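Local coordinates for AlgW protein (Pseudomonas aeruginosa, PDB 7CO3) that probably cleaves proteins as an HtrA-type serine endopeptidase, pairing a trypsin-like protease domain with a PDZ domain that holds a bound tripeptide here, at residues B[209-214]-B[372-377]; B[147-152]-B[265-270]; B[328-333]-B[343-348]; B[202-207]-B[255-260]. The protein carries 1 engineered substitution. All coordinates share one frame; numbering follows the deposited sequence.

Contact 1 of 4, residues B[209-214]-B[372-377]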
loop_
_atom_site.group_PDB
_atom_site.type_symbol
_atom_site.label_atom_id
_atom_site.label_comp_id
_atom_site.label_asym_id
_atom_site.label_seq_id
_atom_site.Cartn_x
_atom_site.Cartn_y
_atom_site.Cartn_z
ATOM N N LEU B 209 -0.735 17.016 -14.887
ATOM C CA LEU B 209 -1.914 16.252 -15.282
ATOM C C LEU B 209 -3.019 17.126 -15.850
ATOM O O LEU B 209 -3.597 16.790 -16.886
ATOM C CB LEU B 209 -2.455 15.474 -14.083
ATOM C CG LEU B 209 -1.418 14.513 -13.497
ATOM C CD1 LEU B 209 -1.949 13.803 -12.274
ATOM C CD2 LEU B 209 -1.015 13.511 -14.558
ATOM N N ASN B 210 -3.334 18.236 -15.183
ATOM C CA ASN B 210 -4.415 19.116 -15.607
ATOM C C ASN B 210 -3.906 20.550 -15.642
ATOM O O ASN B 210 -2.882 20.881 -15.032
ATOM C CB ASN B 210 -5.628 19.013 -14.678
ATOM C CG ASN B 210 -6.228 17.630 -14.658
ATOM O OD1 ASN B 210 -6.349 16.979 -15.695
ATOM N ND2 ASN B 210 -6.608 17.172 -13.478
ATOM N N THR B 211 -4.627 21.406 -16.368
ATOM C CA THR B 211 -4.231 22.814 -16.434
ATOM C C THR B 211 -4.344 23.484 -15.066
ATOM O O THR B 211 -3.429 24.190 -14.634
ATOM C CB THR B 211 -5.066 23.559 -17.479
ATOM O OG1 THR B 211 -4.728 23.070 -18.781
ATOM C CG2 THR B 211 -4.754 25.048 -17.437
ATOM N N TYR B 212 -5.447 23.253 -14.360
ATOM C CA TYR B 212 -5.672 23.823 -13.033
ATOM C C TYR B 212 -5.569 22.720 -11.975
ATOM O O TYR B 212 -6.518 21.963 -11.771
ATOM C CB TYR B 212 -7.021 24.520 -12.983
ATOM C CG TYR B 212 -7.196 25.552 -14.106
ATOM C CD1 TYR B 212 -6.590 26.803 -14.020
ATOM C CD2 TYR B 212 -7.974 25.277 -15.229
ATOM C CE1 TYR B 212 -6.745 27.758 -15.031
ATOM C CE2 TYR B 212 -8.144 26.228 -16.249
ATOM C CZ TYR B 212 -7.524 27.464 -16.135
ATOM O OH TYR B 212 -7.666 28.408 -17.126
ATOM N N GLU B 213 -4.423 22.653 -11.293
ATOM C CA GLU B 213 -4.106 21.592 -10.344
ATOM C C GLU B 213 -3.978 22.162 -8.943
ATOM O O GLU B 213 -3.348 23.205 -8.745
ATOM C CB GLU B 213 -2.786 20.914 -10.699
ATOM C CG GLU B 213 -2.777 20.285 -12.039
ATOM C CD GLU B 213 -1.511 19.486 -12.282
ATOM O OE1 GLU B 213 -0.460 19.852 -11.725
ATOM O OE2 GLU B 213 -1.575 18.480 -13.020
ATOM N N ASP B 214 -4.524 21.432 -7.977
ATOM C CA ASP B 214 -4.375 21.761 -6.563
ATOM C C ASP B 214 -4.531 20.483 -5.722
ATOM O O ASP B 214 -5.217 20.466 -4.706
ATOM C CB ASP B 214 -5.389 22.838 -6.164
ATOM C CG ASP B 214 -5.027 23.529 -4.863
ATOM O OD1 ASP B 214 -3.836 23.485 -4.489
ATOM O OD2 ASP B 214 -5.927 24.131 -4.235
ATOM N N GLY B 372 -11.263 37.612 -23.619
ATOM C CA GLY B 372 -11.987 36.605 -24.364
ATOM C C GLY B 372 -12.468 35.445 -23.482
ATOM O O GLY B 372 -12.189 35.386 -22.286
ATOM N N LEU B 373 -13.225 34.536 -24.109
ATOM C CA LEU B 373 -13.596 33.238 -23.540
ATOM C C LEU B 373 -12.541 32.192 -23.880
ATOM O O LEU B 373 -12.105 32.089 -25.036
ATOM C CB LEU B 373 -14.938 32.758 -24.113
ATOM C CG LEU B 373 -15.367 31.279 -23.948
ATOM C CD1 LEU B 373 -16.853 31.134 -23.620
ATOM C CD2 LEU B 373 -15.065 30.375 -25.151
ATOM N N ARG B 374 -12.157 31.333 -22.839
ATOM C CA ARG B 374 -11.166 30.330 -23.213
ATOM C C ARG B 374 -11.845 29.178 -23.941
ATOM O O ARG B 374 -12.882 28.691 -23.480
ATOM C CB ARG B 374 -10.422 29.812 -21.999
ATOM C CG ARG B 374 -9.508 28.670 -22.322
ATOM C CD ARG B 374 -8.653 28.164 -21.098
ATOM N NE ARG B 374 -7.670 28.939 -20.358
ATOM C CZ ARG B 374 -6.484 28.457 -20.077
ATOM N NH1 ARG B 374 -6.192 27.216 -20.397
ATOM N NH2 ARG B 374 -5.572 29.208 -19.432
ATOM N N PRO B 375 -11.334 28.765 -25.103
ATOM C CA PRO B 375 -12.015 27.739 -25.897
ATOM C C PRO B 375 -12.007 26.413 -25.156
ATOM O O PRO B 375 -11.578 26.349 -23.997
ATOM C CB PRO B 375 -11.152 27.662 -27.166
ATOM C CG PRO B 375 -9.795 27.966 -26.651
ATOM C CD PRO B 375 -10.003 29.081 -25.667
ATOM N N PRO B 376 -12.512 25.338 -25.760
ATOM C CA PRO B 376 -12.095 24.016 -25.309
ATOM C C PRO B 376 -10.625 23.834 -25.581
ATOM O O PRO B 376 -10.090 24.338 -26.591
ATOM C CB PRO B 376 -12.960 23.072 -26.170
ATOM C CG PRO B 376 -14.063 23.927 -26.728
ATOM C CD PRO B 376 -13.468 25.275 -26.878
ATOM N N PRO B 377 -9.879 23.141 -24.692
ATOM C CA PRO B 377 -8.420 23.101 -24.800
ATOM C C PRO B 377 -7.927 22.559 -26.142
ATOM O O PRO B 377 -8.629 21.730 -26.725
ATOM C CB PRO B 377 -8.012 22.163 -23.652
ATOM C CG PRO B 377 -9.221 21.307 -23.426
ATOM C CD PRO B 377 -10.379 22.235 -23.639
#
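Tyr212 and Thr211 meet Arg374 in a small, buried, largely polar contact between the protease and the PDZ part of the chain. Residues 209-214 sit in the loop joining strands 193-204 and 215-218 of the trypsin-like fold, the position of the L3 loop in HtrA proteases. Arg374 follows strand 366-373 of the PDZ sheet.

Tyr212 comes from the opposite direction to Arg374 and sets its hydroxyl over one face of the guanidinium group, with OH 3.2 Å from Arg374 CZ. The ring and guanidinium planes are turned 55° from each other, so this is not a parallel stack, and the N-H bonds point too poorly at OH to use it as an acceptor. Two of the arginine's nitrogens have partners elsewhere: NH1 makes a salt bridge to Glu151, and NH2 a weak hydrogen bond to the backbone of the bound peptide. Arg374 therefore bridges the protease side and the ligand, consistent with a role in passing peptide binding on to this loop.

Inside the loop, Glu213 OE2 accepts both Leu209 N and Asn210 N; the bond from Asn210 N is 2.8 Å long and fairly straight, at 163°. Thr211 gives OG1 to Glu151. With CG2 anti to the backbone N, its methyl lies 3.7 Å above the centre of the Tyr212 ring and also touches Arg374, CG2 to NH1 being 3.9 Å.

Contact 2 of 4, residues B[147-152]-B[265-270]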
loop_
_atom_site.group_PDB
_atom_site.type_symbol
_atom_site.label_atom_id
_atom_site.label_comp_id
_atom_site.label_asym_id
_atom_site.label_seq_id
_atom_site.Cartn_x
_atom_site.Cartn_y
_atom_site.Cartn_z
ATOM N N GLY B 147 -22.454 18.701 -17.994
ATOM C CA GLY B 147 -21.350 19.329 -18.687
ATOM C C GLY B 147 -20.090 18.774 -18.072
ATOM O O GLY B 147 -20.130 18.040 -17.083
ATOM N N SER B 148 -18.965 19.139 -18.665
ATOM C CA SER B 148 -17.694 18.566 -18.285
ATOM C C SER B 148 -16.673 19.682 -18.359
ATOM O O SER B 148 -16.931 20.726 -18.962
ATOM C CB SER B 148 -17.361 17.352 -19.178
ATOM O OG SER B 148 -17.224 17.735 -20.522
ATOM N N ASP B 149 -15.528 19.476 -17.708
ATOM C CA ASP B 149 -14.491 20.501 -17.597
ATOM C C ASP B 149 -13.125 19.841 -17.705
ATOM O O ASP B 149 -12.459 19.562 -16.702
ATOM C CB ASP B 149 -14.616 21.319 -16.310
ATOM C CG ASP B 149 -13.525 22.405 -16.188
ATOM O OD1 ASP B 149 -13.172 23.035 -17.202
ATOM O OD2 ASP B 149 -13.011 22.639 -15.084
ATOM N N PRO B 150 -12.668 19.602 -18.924
ATOM C CA PRO B 150 -11.380 18.941 -19.113
ATOM C C PRO B 150 -10.217 19.619 -18.424
ATOM O O PRO B 150 -9.215 18.961 -18.137
ATOM C CB PRO B 150 -11.213 18.966 -20.637
ATOM C CG PRO B 150 -12.628 18.963 -21.161
ATOM C CD PRO B 150 -13.416 19.769 -20.184
ATOM N N GLU B 151 -10.269 20.920 -18.178
ATOM C CA GLU B 151 -9.052 21.536 -17.673
ATOM C C GLU B 151 -8.916 21.362 -16.169
ATOM O O GLU B 151 -7.864 21.681 -15.625
ATOM C CB GLU B 151 -8.978 22.994 -18.101
ATOM C CG GLU B 151 -9.173 23.157 -19.620
ATOM C CD GLU B 151 -8.352 24.289 -20.224
ATOM O OE1 GLU B 151 -7.124 24.339 -19.986
ATOM O OE2 GLU B 151 -8.931 25.113 -20.966
ATOM N N THR B 152 -9.947 20.863 -15.484
ATOM C CA THR B 152 -9.764 20.378 -14.121
ATOM C C THR B 152 -9.988 18.881 -13.994
ATOM O O THR B 152 -9.982 18.377 -12.872
ATOM C CB THR B 152 -10.700 21.090 -13.149
ATOM O OG1 THR B 152 -12.045 20.788 -13.513
ATOM C CG2 THR B 152 -10.486 22.607 -13.150
ATOM N N LEU B 265 -16.304 22.060 -6.031
ATOM C CA LEU B 265 -17.628 22.657 -5.853
ATOM C C LEU B 265 -17.834 23.860 -6.777
ATOM O O LEU B 265 -18.926 24.033 -7.336
ATOM C CB LEU B 265 -17.845 23.054 -4.395
ATOM C CG LEU B 265 -17.884 21.943 -3.357
ATOM C CD1 LEU B 265 -18.295 22.445 -1.981
ATOM C CD2 LEU B 265 -18.828 20.884 -3.848
ATOM N N GLU B 266 -16.801 24.692 -6.943
ATOM C CA GLU B 266 -16.841 25.797 -7.906
ATOM C C GLU B 266 -17.235 25.294 -9.285
ATOM O O GLU B 266 -18.294 25.661 -9.824
ATOM C CB GLU B 266 -15.468 26.463 -8.021
ATOM C CG GLU B 266 -15.094 27.536 -7.027
ATOM C CD GLU B 266 -13.589 27.750 -7.018
ATOM O OE1 GLU B 266 -13.029 28.072 -8.087
ATOM O OE2 GLU B 266 -12.960 27.551 -5.957
ATOM N N VAL B 267 -16.375 24.435 -9.857
ATOM C CA VAL B 267 -16.611 23.785 -11.141
ATOM C C VAL B 267 -18.024 23.229 -11.231
ATOM O O VAL B 267 -18.740 23.504 -12.203
ATOM C CB VAL B 267 -15.555 22.688 -11.356
ATOM C CG1 VAL B 267 -15.957 21.759 -12.515
ATOM C CG2 VAL B 267 -14.183 23.308 -11.564
ATOM N N MET B 268 -18.452 22.456 -10.227
ATOM C CA MET B 268 -19.780 21.843 -10.265
ATOM C C MET B 268 -20.882 22.897 -10.371
ATOM O O MET B 268 -21.824 22.749 -11.155
ATOM C CB MET B 268 -20.040 21.019 -9.016
ATOM C CG MET B 268 -21.345 20.276 -9.049
ATOM S SD MET B 268 -21.753 19.570 -7.470
ATOM C CE MET B 268 -21.327 20.907 -6.368
ATOM N N GLN B 269 -20.796 23.941 -9.547
ATOM C CA GLN B 269 -21.818 24.985 -9.538
ATOM C C GLN B 269 -21.924 25.667 -10.900
ATOM O O GLN B 269 -23.030 25.850 -11.423
ATOM C CB GLN B 269 -21.533 25.975 -8.403
ATOM C CG GLN B 269 -21.914 25.364 -7.036
ATOM C CD GLN B 269 -21.162 25.901 -5.811
ATOM O OE1 GLN B 269 -21.261 25.322 -4.724
ATOM N NE2 GLN B 269 -20.431 27.008 -5.970
ATOM N N SER B 270 -20.785 25.994 -11.515
ATOM C CA SER B 270 -20.820 26.679 -12.802
ATOM C C SER B 270 -21.306 25.776 -13.926
ATOM O O SER B 270 -21.951 26.253 -14.873
ATOM C CB SER B 270 -19.474 27.251 -13.160
ATOM O OG SER B 270 -19.685 28.327 -14.052
#
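Asp149 and Val267 bring their CA atoms within 7.5 Å where the end of strand 140-149 passes helix 261-274, the helix that follows the last strand of the second trypsin-like barrel. Directly after the strand the chain folds into a type I beta turn over Asp149 to Thr152, closed by Thr152 N to Asp149 O at 3.1 Å. The helix turns Val267 inward, and on the helix side this one residue makes the contact.

Asp149 reaches out with CG anti to its backbone N (chi1 180°) and crosses Val267 at about a right angle. Both valine methyls lie against it: CG2 is 3.8 Å from Asp149 OD2, while CG1 is 4.0 Å from Asp149 CB. Thr152 slides past in the opposite sense to the valine, its OG1 also 3.8 Å from Val267 CG2. That hydroxyl donates to Asp149 OD2 over 2.6 Å, from above the carboxylate plane by 40°, so the turn is tied by side chains as well as backbone.

OD2 has a second partner in Arg279, by a salt bridge. A buried carboxylate so provided for can face a valine without an unmet charge, and the nearby arginine probably favours its ionised form.

Contact 3 of 4, residues B[328-333]-B[343-348]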
loop_
_atom_site.group_PDB
_atom_site.type_symbol
_atom_site.label_atom_id
_atom_site.label_comp_id
_atom_site.label_asym_id
_atom_site.label_seq_id
_atom_site.Cartn_x
_atom_site.Cartn_y
_atom_site.Cartn_z
ATOM N N LEU B 328 4.482 43.293 -15.882
ATOM C CA LEU B 328 4.395 43.878 -14.556
ATOM C C LEU B 328 3.018 43.657 -13.942
ATOM O O LEU B 328 2.913 43.247 -12.786
ATOM C CB LEU B 328 4.688 45.387 -14.636
ATOM C CG LEU B 328 6.118 45.870 -14.860
ATOM C CD1 LEU B 328 6.294 46.296 -16.302
ATOM C CD2 LEU B 328 6.534 46.969 -13.892
ATOM N N THR B 329 1.965 43.865 -14.722
ATOM C CA THR B 329 0.655 44.154 -14.177
ATOM C C THR B 329 -0.401 43.694 -15.175
ATOM O O THR B 329 -0.297 43.984 -16.369
ATOM C CB THR B 329 0.543 45.674 -13.891
ATOM O OG1 THR B 329 1.188 46.005 -12.649
ATOM C CG2 THR B 329 -0.885 46.122 -13.859
ATOM N N ILE B 330 -1.403 42.956 -14.688
ATOM C CA ILE B 330 -2.573 42.586 -15.486
ATOM C C ILE B 330 -3.814 42.865 -14.644
ATOM O O ILE B 330 -3.926 42.374 -13.511
ATOM C CB ILE B 330 -2.545 41.112 -15.965
ATOM C CG1 ILE B 330 -3.889 40.643 -16.541
ATOM C CG2 ILE B 330 -1.980 40.176 -14.927
ATOM C CD1 ILE B 330 -3.756 39.360 -17.341
ATOM N N ASP B 331 -4.747 43.644 -15.208
ATOM C CA ASP B 331 -5.924 44.141 -14.496
ATOM C C ASP B 331 -5.490 44.828 -13.202
ATOM O O ASP B 331 -6.104 44.674 -12.144
ATOM C CB ASP B 331 -6.928 43.005 -14.252
ATOM C CG ASP B 331 -8.147 43.452 -13.478
ATOM O OD1 ASP B 331 -8.830 44.371 -13.966
ATOM O OD2 ASP B 331 -8.419 42.870 -12.396
ATOM N N LYS B 332 -4.363 45.529 -13.285
ATOM C CA LYS B 332 -3.794 46.310 -12.192
ATOM C C LYS B 332 -3.097 45.470 -11.135
ATOM O O LYS B 332 -2.361 46.024 -10.310
ATOM C CB LYS B 332 -4.841 47.184 -11.512
ATOM C CG LYS B 332 -5.452 48.179 -12.448
ATOM C CD LYS B 332 -4.412 48.482 -13.516
ATOM C CE LYS B 332 -4.449 49.883 -13.958
ATOM N NZ LYS B 332 -5.493 49.701 -15.093
ATOM N N GLN B 333 -3.342 44.153 -11.121
ATOM C CA GLN B 333 -2.712 43.273 -10.144
ATOM C C GLN B 333 -1.418 42.710 -10.708
ATOM O O GLN B 333 -1.415 42.068 -11.766
ATOM C CB GLN B 333 -3.637 42.140 -9.722
ATOM C CG GLN B 333 -4.895 42.605 -8.993
ATOM C CD GLN B 333 -4.741 42.530 -7.491
ATOM O OE1 GLN B 333 -4.379 43.519 -6.846
ATOM N NE2 GLN B 333 -5.092 41.383 -6.902
ATOM N N ASN B 343 -4.877 31.922 -12.426
ATOM C CA ASN B 343 -6.130 31.860 -11.693
ATOM C C ASN B 343 -6.872 33.178 -11.809
ATOM O O ASN B 343 -8.006 33.213 -12.298
ATOM C CB ASN B 343 -5.858 31.466 -10.245
ATOM C CG ASN B 343 -5.408 30.015 -10.128
ATOM O OD1 ASN B 343 -5.702 29.194 -11.000
ATOM N ND2 ASN B 343 -4.672 29.700 -9.067
ATOM N N GLN B 344 -6.203 34.284 -11.447
ATOM C CA GLN B 344 -6.791 35.615 -11.569
ATOM C C GLN B 344 -7.397 35.823 -12.948
ATOM O O GLN B 344 -8.588 36.123 -13.071
ATOM C CB GLN B 344 -5.733 36.678 -11.247
ATOM C CG GLN B 344 -5.303 36.700 -9.761
ATOM C CD GLN B 344 -4.437 37.908 -9.388
ATOM O OE1 GLN B 344 -4.743 39.046 -9.745
ATOM N NE2 GLN B 344 -3.343 37.657 -8.677
ATOM N N VAL B 345 -6.613 35.610 -14.001
ATOM C CA VAL B 345 -7.163 35.767 -15.340
ATOM C C VAL B 345 -8.338 34.825 -15.540
ATOM O O VAL B 345 -9.330 35.173 -16.192
ATOM C CB VAL B 345 -6.076 35.535 -16.400
ATOM C CG1 VAL B 345 -6.663 35.692 -17.807
ATOM C CG2 VAL B 345 -4.932 36.456 -16.163
ATOM N N ALA B 346 -8.249 33.613 -14.986
ATOM C CA ALA B 346 -9.348 32.667 -15.128
ATOM C C ALA B 346 -10.621 33.230 -14.516
ATOM O O ALA B 346 -11.696 33.147 -15.118
ATOM C CB ALA B 346 -8.985 31.324 -14.490
ATOM N N ARG B 347 -10.508 33.842 -13.339
ATOM C CA ARG B 347 -11.659 34.430 -12.655
ATOM C C ARG B 347 -11.863 35.876 -13.113
ATOM O O ARG B 347 -11.809 36.817 -12.324
ATOM C CB ARG B 347 -11.481 34.348 -11.138
ATOM C CG ARG B 347 -10.034 34.418 -10.671
ATOM C CD ARG B 347 -9.816 34.320 -9.159
ATOM N NE ARG B 347 -10.712 33.366 -8.511
ATOM C CZ ARG B 347 -10.540 32.046 -8.468
ATOM N NH1 ARG B 347 -11.437 31.298 -7.846
ATOM N NH2 ARG B 347 -9.487 31.471 -9.037
ATOM N N THR B 348 -12.050 36.033 -14.430
ATOM C CA THR B 348 -12.475 37.287 -15.052
ATOM C C THR B 348 -13.558 36.992 -16.081
ATOM O O THR B 348 -13.756 35.844 -16.499
ATOM C CB THR B 348 -11.348 38.044 -15.775
ATOM O OG1 THR B 348 -11.062 37.393 -17.018
ATOM C CG2 THR B 348 -10.068 38.179 -14.922
#
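Gln344, Val345 and Ile330 carry most of this contact, which packs helix 338-346 of the PDZ domain against the hairpin of strands 327-330 and 333-334. The hairpin turns tightly through a type I' beta turn from Ile330 to Gln333, closed by Ile330 N to Gln333 O at 3.1 Å and Gln333 N to Ile330 O at 3.0 Å.

Ile330 extends toward the helix, CG1 anti to the backbone N (chi1 168°) and CD1 carried on straight beyond it. This end methyl presses on Val345 CG2 at 3.3 Å, tighter than usual for two carbons, while the two side chains cross at about a right angle. Behind them Ile330 rests on Ile356 of the sheet and Val345 on Leu282. An aromatic side chain of the bound peptide also packs on Val345, placing this helix beside the ligand, as in the binding groove of PDZ domains.

One residue earlier on the helix, Gln344 lays its amide oxygen against the aliphatic part of Gln333. Gln344 OE1 is 3.3 Å from Gln333 CB and 3.6 Å from Gln333 CG, a van der Waals approach; the two amide planes stand 52° apart. Toward the solvent, then, the packing passes from methyls to amides.

Past the helix the chain folds back at Arg347, in an inverse gamma turn, and Thr348 OG1 donates to Val345 O at 2.9 Å, tilted 16° from the carbonyl plane.

Contact 4 of 4, residues B[202-207]-B[255-260]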
loop_
_atom_site.group_PDB
_atom_site.type_symbol
_atom_site.label_atom_id
_atom_site.label_comp_id
_atom_site.label_asym_id
_atom_site.label_seq_id
_atom_site.Cartn_x
_atom_site.Cartn_y
_atom_site.Cartn_z
ATOM N N THR B 202 -0.667 18.477 0.522
ATOM C CA THR B 202 -1.720 19.226 -0.138
ATOM C C THR B 202 -1.101 20.225 -1.114
ATOM O O THR B 202 0.100 20.499 -1.086
ATOM C CB THR B 202 -2.642 19.951 0.874
ATOM O OG1 THR B 202 -1.901 21.028 1.468
ATOM C CG2 THR B 202 -3.114 19.018 1.989
ATOM N N GLY B 203 -1.942 20.747 -2.001
ATOM C CA GLY B 203 -1.512 21.794 -2.921
ATOM C C GLY B 203 -0.634 21.297 -4.044
ATOM O O GLY B 203 0.197 22.060 -4.544
ATOM N N ARG B 204 -0.784 20.023 -4.457
ATOM C CA ARG B 204 0.098 19.471 -5.489
ATOM C C ARG B 204 -0.325 20.008 -6.851
ATOM O O ARG B 204 -1.289 19.548 -7.481
ATOM C CB ARG B 204 0.076 17.946 -5.473
ATOM C CG ARG B 204 0.796 17.375 -4.266
ATOM C CD ARG B 204 2.303 17.418 -4.423
ATOM N NE ARG B 204 2.917 16.412 -3.578
ATOM C CZ ARG B 204 3.735 16.648 -2.556
ATOM N NH1 ARG B 204 4.051 17.884 -2.208
ATOM N NH2 ARG B 204 4.226 15.622 -1.858
ATOM N N ASN B 205 0.382 21.036 -7.277
ATOM C CA ASN B 205 0.455 21.434 -8.669
ATOM C C ASN B 205 1.836 21.003 -9.123
ATOM O O ASN B 205 2.616 20.466 -8.328
ATOM C CB ASN B 205 0.189 22.930 -8.809
ATOM C CG ASN B 205 0.894 23.734 -7.728
ATOM O OD1 ASN B 205 2.116 23.698 -7.630
ATOM N ND2 ASN B 205 0.124 24.439 -6.897
ATOM N N GLN B 206 2.141 21.209 -10.394
ATOM C CA GLN B 206 3.393 20.793 -11.023
ATOM C C GLN B 206 3.373 19.298 -11.304
ATOM O O GLN B 206 4.417 18.741 -11.667
ATOM C CB GLN B 206 4.647 21.144 -10.207
ATOM C CG GLN B 206 4.667 22.588 -9.685
ATOM C CD GLN B 206 5.952 22.964 -8.955
ATOM O OE1 GLN B 206 6.324 22.352 -7.949
ATOM N NE2 GLN B 206 6.628 23.990 -9.459
ATOM N N LEU B 207 2.218 18.628 -11.164
ATOM C CA LEU B 207 2.097 17.219 -11.542
ATOM C C LEU B 207 2.001 17.060 -13.048
ATOM O O LEU B 207 2.282 15.982 -13.573
ATOM C CB LEU B 207 0.861 16.607 -10.886
ATOM C CG LEU B 207 0.902 16.405 -9.376
ATOM C CD1 LEU B 207 -0.191 15.450 -8.984
ATOM C CD2 LEU B 207 2.245 15.869 -8.995
ATOM N N ILE B 255 0.824 6.529 -3.624
ATOM C CA ILE B 255 0.941 7.926 -4.068
ATOM C C ILE B 255 -0.291 8.216 -4.934
ATOM O O ILE B 255 -0.282 8.022 -6.146
ATOM C CB ILE B 255 2.245 8.174 -4.838
ATOM C CG1 ILE B 255 3.489 7.685 -4.066
ATOM C CG2 ILE B 255 2.367 9.691 -5.273
ATOM C CD1 ILE B 255 3.726 8.367 -2.819
ATOM N N GLY B 256 -1.379 8.692 -4.333
ATOM C CA GLY B 256 -2.591 9.027 -5.082
ATOM C C GLY B 256 -2.999 10.487 -4.906
ATOM O O GLY B 256 -2.597 11.126 -3.954
ATOM N N PHE B 257 -3.891 10.977 -5.780
ATOM C CA PHE B 257 -4.168 12.410 -5.904
ATOM C C PHE B 257 -5.661 12.651 -6.023
ATOM O O PHE B 257 -6.326 12.006 -6.835
ATOM C CB PHE B 257 -3.456 12.982 -7.118
ATOM C CG PHE B 257 -1.984 12.819 -7.057
ATOM C CD1 PHE B 257 -1.233 13.587 -6.179
ATOM C CD2 PHE B 257 -1.336 11.873 -7.867
ATOM C CE1 PHE B 257 0.141 13.463 -6.125
ATOM C CE2 PHE B 257 0.031 11.728 -7.791
ATOM C CZ PHE B 257 0.767 12.511 -6.917
ATOM N N ALA B 258 -6.187 13.562 -5.194
ATOM C CA ALA B 258 -7.598 13.894 -5.197
ATOM C C ALA B 258 -7.783 15.393 -5.448
ATOM O O ALA B 258 -6.993 16.200 -4.959
ATOM C CB ALA B 258 -8.270 13.474 -3.866
ATOM N N ILE B 259 -8.815 15.751 -6.224
ATOM C CA ILE B 259 -9.161 17.159 -6.450
ATOM C C ILE B 259 -9.876 17.703 -5.217
ATOM O O ILE B 259 -10.908 17.168 -4.836
ATOM C CB ILE B 259 -10.022 17.307 -7.708
ATOM C CG1 ILE B 259 -9.254 16.794 -8.923
ATOM C CG2 ILE B 259 -10.458 18.775 -7.902
ATOM C CD1 ILE B 259 -10.141 16.475 -10.162
ATOM N N PRO B 260 -9.367 18.763 -4.597
ATOM C CA PRO B 260 -9.985 19.292 -3.370
ATOM C C PRO B 260 -11.429 19.747 -3.587
ATOM O O PRO B 260 -11.801 20.226 -4.655
ATOM C CB PRO B 260 -9.104 20.502 -3.019
ATOM C CG PRO B 260 -7.934 20.396 -3.816
ATOM C CD PRO B 260 -8.296 19.641 -5.087
#
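Arg204 and Leu207 lie against Phe257 in the second barrel of the trypsin-like fold, where the end of strand 193-204 and the loop beyond it pass strand 256-260. The chain turns a corner at Thr202. Gly203 then takes a positive phi of 74° and, together with Arg204, faces Phe215 on the neighbouring strand in a G1 beta bulge.

Arg204 touches Phe257 only lightly, through its aliphatic stem, CG lying 4.4 Å from CE1. Its polar end works elsewhere: NE bonds to Gln217 OE1 and NH2 to the backbone O of Gln192 of the second subunit, so the strand end helps build the trimer. At Asn205 the chain leaves the strand, its N weakly bonded to Gly203 O, and Gln206 turns it again with positive phi.

Leu207 N is held by Glu213 OE1, and the side chains of Leu207 and Phe257 run toward each other from opposite directions. Val190 of the second subunit packs on both, so this hydrophobic pair belongs to the subunit interface as well as to the barrel. With Leu207 CG anti to the carbonyl carbon (chi1 -70°), CD1 reaches over the ring face in a CH-pi contact, 3.5 Å from the Phe257 centroid and 10° off the ring normal, all six ring carbons lying 3.5 to 3.9 Å from that methyl.

In the fold
The contacts trace a path from the PDZ domain to the subunit interface. Contact 3 packs the helix beside the peptide and contact 1 touches its backbone through Arg374, by a weak hydrogen bond; their centres are 15 Å apart, with Tyr212 touching Asn343 and Ala346. From contact 1 the path forks. Contact 2, 10 Å away centre to centre, joins through Glu151, whose OE1 serves both Thr211 and Arg374. Contact 4, about 16 Å off, lies at the other end of the 205-214 loop and touches the second subunit. Strand 256-260 leads straight into helix 261-274, linking contacts 4 and 2. Contacts 3 and 4 do not touch, their nearest atoms being about 7 Å apart.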